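Long-range contacts in protein secretion chaperonin CsaA (PDB 5ZDI), which probably binds tRNA through an OB-fold domain and is regarded as a chaperone of protein secretion: residues A[12-17]-A[62-67]; A[34-39]-A[100-105]. All coordinates share one frame; numbering follows the deposited sequence.

In the fold
Contact 1 pairs two barrel strands of the OB fold, and contact 2 lays a connecting turn against the end of strand 31-36, which is the other neighbour of strand 12-22. Their centres are about 6 Å apart, and the four segments alternate along the chain. Segment 12-17 joins them: Val14 N lies 2.8 Å from Asp104 O, a probable hydrogen bond, and Ile16 CG2 packs 3.5 Å from Pro102 CG. Lys62 adds a second polar tie, with NZ 2.8 Å from Gly100 O. Contact 1 is the deeper, about 6 Å from the chain centre to its own centre, against about 11 Å for contact 2. Both also touch the second subunit.

Contact 1: residues A[12-17]-A[62-67]; sequences IRVGII and KIIAVV
Gly15 and Ile63 face each other in an antiparallel strand pair of the OB-fold barrel, and their fit shapes part of one face. The glycine leaves a shallow hollow, since a CB there would stand tight against Ile63 CD1. The chi2 torsion of Ile63 (73°) carries this delta methyl over the hollow, with CD1 4.0 Å from Gly15 CA. CG1 of Ile63 sits between the backbone N and the carbonyl carbon (chi1 56°), and CG2 is anti to the carbonyl carbon. The Ile17 side chain crosses Ile63 at about a right angle, its CD1 3.6 Å from Ile63 CG2. Ile35 of strand 31-36 and Val83 of strand 77-88 add to the surroundings of Ile63, consistent with a place in the barrel interior.

On the other face, shared with Ile16 and Lys62, Ile12, Val14, Ile64 and Val66 form the bumps. Ile64 works in two directions. Its CG2 presses on CG2 of Ile12 at 3.4 Å, tighter than usual for two methyls, while its CD1 reaches back to Val14 CG2 at 4.0 Å. Leu95 and Pro97 of strand 91-97 cover part of this face, and Ala86, Leu95 and Phe7 of the second subunit pack on Val14, Ile64 and Val66 respectively, so it contributes to the dimer interface.

Four backbone hydrogen bonds fix the register, two each for Arg13 with Ala65 and Gly15 with Ile63. The short strand axes run at 136°, well off strict antiparallel, as expected of a strongly twisted sheet. Arg13 NE forms a salt bridge with Asp11 and NH1 a hydrogen bond to Gly103 O, while the aliphatic stem crosses Val67, with Arg13 CG 3.9 Å from Val67 CG2.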
# COMPACT_ATOMS: atom_id res chain seq x y z
N ILE A 12 8.95 -0.40 1.40
CA ILE A 12 7.72 -1.10 0.94
C ILE A 12 7.95 -1.52 -0.50
O ILE A 12 8.32 -0.65 -1.36
CB ILE A 12 6.48 -0.26 1.11
CG1 ILE A 12 6.39 0.25 2.55
CG2 ILE A 12 5.25 -1.04 0.65
CD1 ILE A 12 5.25 1.22 2.79
N ARG A 13 7.82 -2.83 -0.75
CA ARG A 13 8.02 -3.39 -2.11
C ARG A 13 6.85 -4.12 -2.69
O ARG A 13 6.08 -4.77 -1.95
CB ARG A 13 9.18 -4.33 -2.08
CG ARG A 13 10.51 -3.73 -1.62
CD ARG A 13 11.01 -2.57 -2.50
NE ARG A 13 12.31 -2.17 -1.90
CZ ARG A 13 13.50 -2.63 -2.30
NH1 ARG A 13 13.63 -3.22 -3.49
NH2 ARG A 13 14.59 -2.34 -1.55
N VAL A 14 6.86 -4.23 -4.01
CA VAL A 14 6.03 -5.18 -4.70
C VAL A 14 6.67 -6.55 -4.56
O VAL A 14 7.91 -6.69 -4.63
CB VAL A 14 5.96 -4.83 -6.17
CG1 VAL A 14 5.18 -5.85 -6.95
CG2 VAL A 14 5.37 -3.42 -6.35
N GLY A 15 5.83 -7.52 -4.27
CA GLY A 15 6.25 -8.92 -4.20
C GLY A 15 5.23 -9.77 -4.98
O GLY A 15 4.17 -9.29 -5.22
N ILE A 16 5.55 -11.03 -5.27
CA ILE A 16 4.60 -11.96 -5.92
C ILE A 16 4.58 -13.23 -5.09
O ILE A 16 5.64 -13.83 -4.78
CB ILE A 16 4.95 -12.23 -7.39
CG1 ILE A 16 3.95 -13.19 -8.04
CG2 ILE A 16 6.34 -12.80 -7.52
CD1 ILE A 16 3.93 -13.14 -9.55
N ILE A 17 3.38 -13.67 -4.72
CA ILE A 17 3.26 -14.86 -3.94
C ILE A 17 3.53 -16.09 -4.84
O ILE A 17 2.87 -16.27 -5.88
CB ILE A 17 1.85 -14.96 -3.29
CG1 ILE A 17 1.63 -13.80 -2.29
CG2 ILE A 17 1.66 -16.28 -2.64
CD1 ILE A 17 0.21 -13.60 -1.82
N LYS A 62 0.38 -10.38 -7.22
CA LYS A 62 1.30 -9.30 -6.80
C LYS A 62 0.75 -8.61 -5.57
O LYS A 62 -0.45 -8.24 -5.50
CB LYS A 62 1.53 -8.26 -7.91
CG LYS A 62 2.22 -8.87 -9.08
CD LYS A 62 2.37 -7.86 -10.20
CE LYS A 62 2.98 -8.60 -11.38
NZ LYS A 62 3.00 -7.62 -12.54
N ILE A 63 1.56 -8.58 -4.56
CA ILE A 63 1.17 -8.00 -3.27
C ILE A 63 2.19 -6.89 -2.91
O ILE A 63 3.19 -6.68 -3.62
CB ILE A 63 1.13 -9.09 -2.16
CG1 ILE A 63 2.41 -9.89 -1.98
CG2 ILE A 63 0.02 -10.09 -2.45
CD1 ILE A 63 3.52 -9.11 -1.32
N ILE A 64 1.91 -6.20 -1.80
CA ILE A 64 2.74 -5.20 -1.28
C ILE A 64 3.14 -5.52 0.12
O ILE A 64 2.32 -5.90 0.94
CB ILE A 64 1.89 -3.85 -1.28
CG1 ILE A 64 1.29 -3.57 -2.66
CG2 ILE A 64 2.67 -2.65 -0.83
CD1 ILE A 64 2.32 -3.37 -3.77
N ALA A 65 4.44 -5.34 0.45
CA ALA A 65 4.93 -5.69 1.78
C ALA A 65 6.02 -4.76 2.28
O ALA A 65 6.82 -4.23 1.51
CB ALA A 65 5.43 -7.12 1.78
N VAL A 66 6.07 -4.66 3.63
CA VAL A 66 7.15 -4.04 4.32
C VAL A 66 8.29 -5.05 4.41
O VAL A 66 8.08 -6.15 4.97
CB VAL A 66 6.77 -3.60 5.72
CG1 VAL A 66 8.09 -3.01 6.32
CG2 VAL A 66 5.68 -2.56 5.67
N VAL A 67 9.50 -4.68 3.91
CA VAL A 67 10.57 -5.66 3.84
C VAL A 67 11.77 -5.46 4.78
O VAL A 67 12.65 -6.32 4.83
CB VAL A 67 11.12 -5.80 2.38
CG1 VAL A 67 9.98 -6.25 1.45
CG2 VAL A 67 11.86 -4.52 1.95

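Contact 2: residues A[34-39]-A[100-105]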
# COMPACT_ATOMS: atom_id res chain seq x y z
N LYS A 34 5.23 -17.82 0.77
CA LYS A 34 6.58 -17.68 0.24
C LYS A 34 6.48 -16.73 -0.95
O LYS A 34 5.78 -16.99 -1.92
CB LYS A 34 7.17 -19.03 -0.11
CG LYS A 34 8.52 -18.86 -0.76
CD LYS A 34 9.15 -20.24 -0.93
CE LYS A 34 10.43 -20.12 -1.70
NZ LYS A 34 11.05 -21.46 -1.50
N ILE A 35 7.15 -15.58 -0.83
CA ILE A 35 6.94 -14.42 -1.71
C ILE A 35 8.30 -14.03 -2.33
O ILE A 35 9.34 -13.97 -1.61
CB ILE A 35 6.44 -13.22 -0.89
CG1 ILE A 35 5.24 -13.63 -0.07
CG2 ILE A 35 6.17 -12.03 -1.77
CD1 ILE A 35 4.67 -12.58 0.82
N TYR A 36 8.26 -13.76 -3.62
CA TYR A 36 9.48 -13.37 -4.38
C TYR A 36 9.49 -11.88 -4.52
O TYR A 36 8.49 -11.31 -4.89
CB TYR A 36 9.46 -14.01 -5.76
CG TYR A 36 10.69 -13.66 -6.61
CD1 TYR A 36 11.98 -14.05 -6.20
CD2 TYR A 36 10.56 -12.95 -7.82
CE1 TYR A 36 13.09 -13.76 -6.99
CE2 TYR A 36 11.70 -12.59 -8.57
CZ TYR A 36 12.94 -13.01 -8.15
OH TYR A 36 14.05 -12.68 -8.91
N PHE A 37 10.63 -11.24 -4.19
CA PHE A 37 10.77 -9.79 -4.15
C PHE A 37 11.91 -9.34 -5.09
O PHE A 37 12.49 -8.28 -4.94
CB PHE A 37 11.11 -9.41 -2.71
CG PHE A 37 9.91 -9.39 -1.81
CD1 PHE A 37 8.99 -8.32 -1.85
CD2 PHE A 37 9.71 -10.39 -0.87
CE1 PHE A 37 7.86 -8.29 -1.05
CE2 PHE A 37 8.59 -10.36 -0.02
CZ PHE A 37 7.67 -9.34 -0.12
N GLY A 38 12.24 -10.18 -6.06
CA GLY A 38 13.18 -9.76 -7.12
C GLY A 38 14.57 -10.36 -6.86
O GLY A 38 14.84 -10.96 -5.78
N ASP A 39 15.50 -10.04 -7.73
CA ASP A 39 16.83 -10.64 -7.79
C ASP A 39 17.75 -10.32 -6.63
O ASP A 39 18.79 -10.98 -6.44
CB ASP A 39 17.61 -10.19 -9.05
CG ASP A 39 17.03 -10.69 -10.34
OD1 ASP A 39 16.65 -11.88 -10.44
OD2 ASP A 39 16.97 -9.86 -11.29
N GLY A 100 3.76 -3.63 -12.23
CA GLY A 100 5.07 -3.58 -11.61
C GLY A 100 5.68 -4.96 -11.44
O GLY A 100 5.05 -5.97 -11.67
N GLU A 101 6.96 -4.94 -11.15
CA GLU A 101 7.70 -6.17 -10.96
C GLU A 101 8.09 -6.36 -9.51
O GLU A 101 8.31 -5.42 -8.79
CB GLU A 101 8.90 -6.21 -11.93
CG GLU A 101 8.53 -6.28 -13.44
CD GLU A 101 7.65 -7.51 -13.81
OE1 GLU A 101 7.71 -8.56 -13.14
OE2 GLU A 101 6.78 -7.40 -14.71
N PRO A 102 8.25 -7.62 -9.09
CA PRO A 102 8.81 -7.87 -7.75
C PRO A 102 10.11 -7.14 -7.43
O PRO A 102 11.01 -7.11 -8.31
CB PRO A 102 8.99 -9.39 -7.79
CG PRO A 102 7.94 -9.89 -8.66
CD PRO A 102 7.90 -8.86 -9.78
N GLY A 103 10.17 -6.44 -6.29
CA GLY A 103 11.29 -5.56 -5.89
C GLY A 103 11.08 -4.11 -6.24
O GLY A 103 11.78 -3.25 -5.65
N ASP A 104 10.05 -3.82 -7.04
CA ASP A 104 9.72 -2.38 -7.27
C ASP A 104 9.32 -1.74 -5.96
O ASP A 104 8.64 -2.36 -5.10
CB ASP A 104 8.66 -2.18 -8.33
CG ASP A 104 9.19 -2.40 -9.75
OD1 ASP A 104 10.46 -2.52 -9.88
OD2 ASP A 104 8.31 -2.50 -10.65
N LYS A 105 9.73 -0.47 -5.79
CA LYS A 105 9.60 0.25 -4.51
C LYS A 105 8.48 1.23 -4.53
O LYS A 105 8.26 1.93 -5.50
CB LYS A 105 10.90 0.96 -4.14
CG LYS A 105 10.94 1.54 -2.76
CD LYS A 105 12.39 1.78 -2.29
CE LYS A 105 12.43 2.72 -1.10
NZ LYS A 105 11.93 2.10 0.15
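Pro102 packs beside Tyr36 where a type II beta turn, Glu101 to Asp104, meets the end of an OB-fold strand. Pro102 and Gly103 occupy the two central positions of the turn. Followed outward, CB of Pro102 meets the backbone first, lying 3.5 Å from Tyr36 O and 3.8 Å from Gly38 N. It also comes 3.9 Å from CD2 of the Tyr36 ring, approaching that ring obliquely. The next atom, CG, is the tip: it is 4.1 Å from Tyr36 CD2 and also touches Ile16 of strand 12-22. From there the ring folds back through CD to its own nitrogen.

CG of Tyr36 is anti to the backbone N (chi1 -180°), and one ring face has Gly38 N, of the Phe37-Gly38 peptide, 3.4 Å above its plane and over its centre. Tyr43 meets the tyrosine ring as well, with the two planes at about 45°.

No hydrogen bond links the two segments, so the fit depends on contact of surfaces. The closest approach is between Phe37 O and Gly103 CA, at 3.1 Å. Both Gly38 and Gly103 adopt positive phi angles. A CB on Gly38 would clash with Pro102 O and one on Gly103 with Phe37 O, and at these backbone angles each would also jam against the carbonyl O of its own preceding residue. Gly103 N makes its backbone bond with Val14 instead, which fits its poor angle to Phe37 O.

The turn is closed by the Asp104 N to Glu101 O bond and again by a side chain: Glu101 N donates to Asp104 OD2 at 2.8 Å, from above the carboxylate, 58° out of its plane.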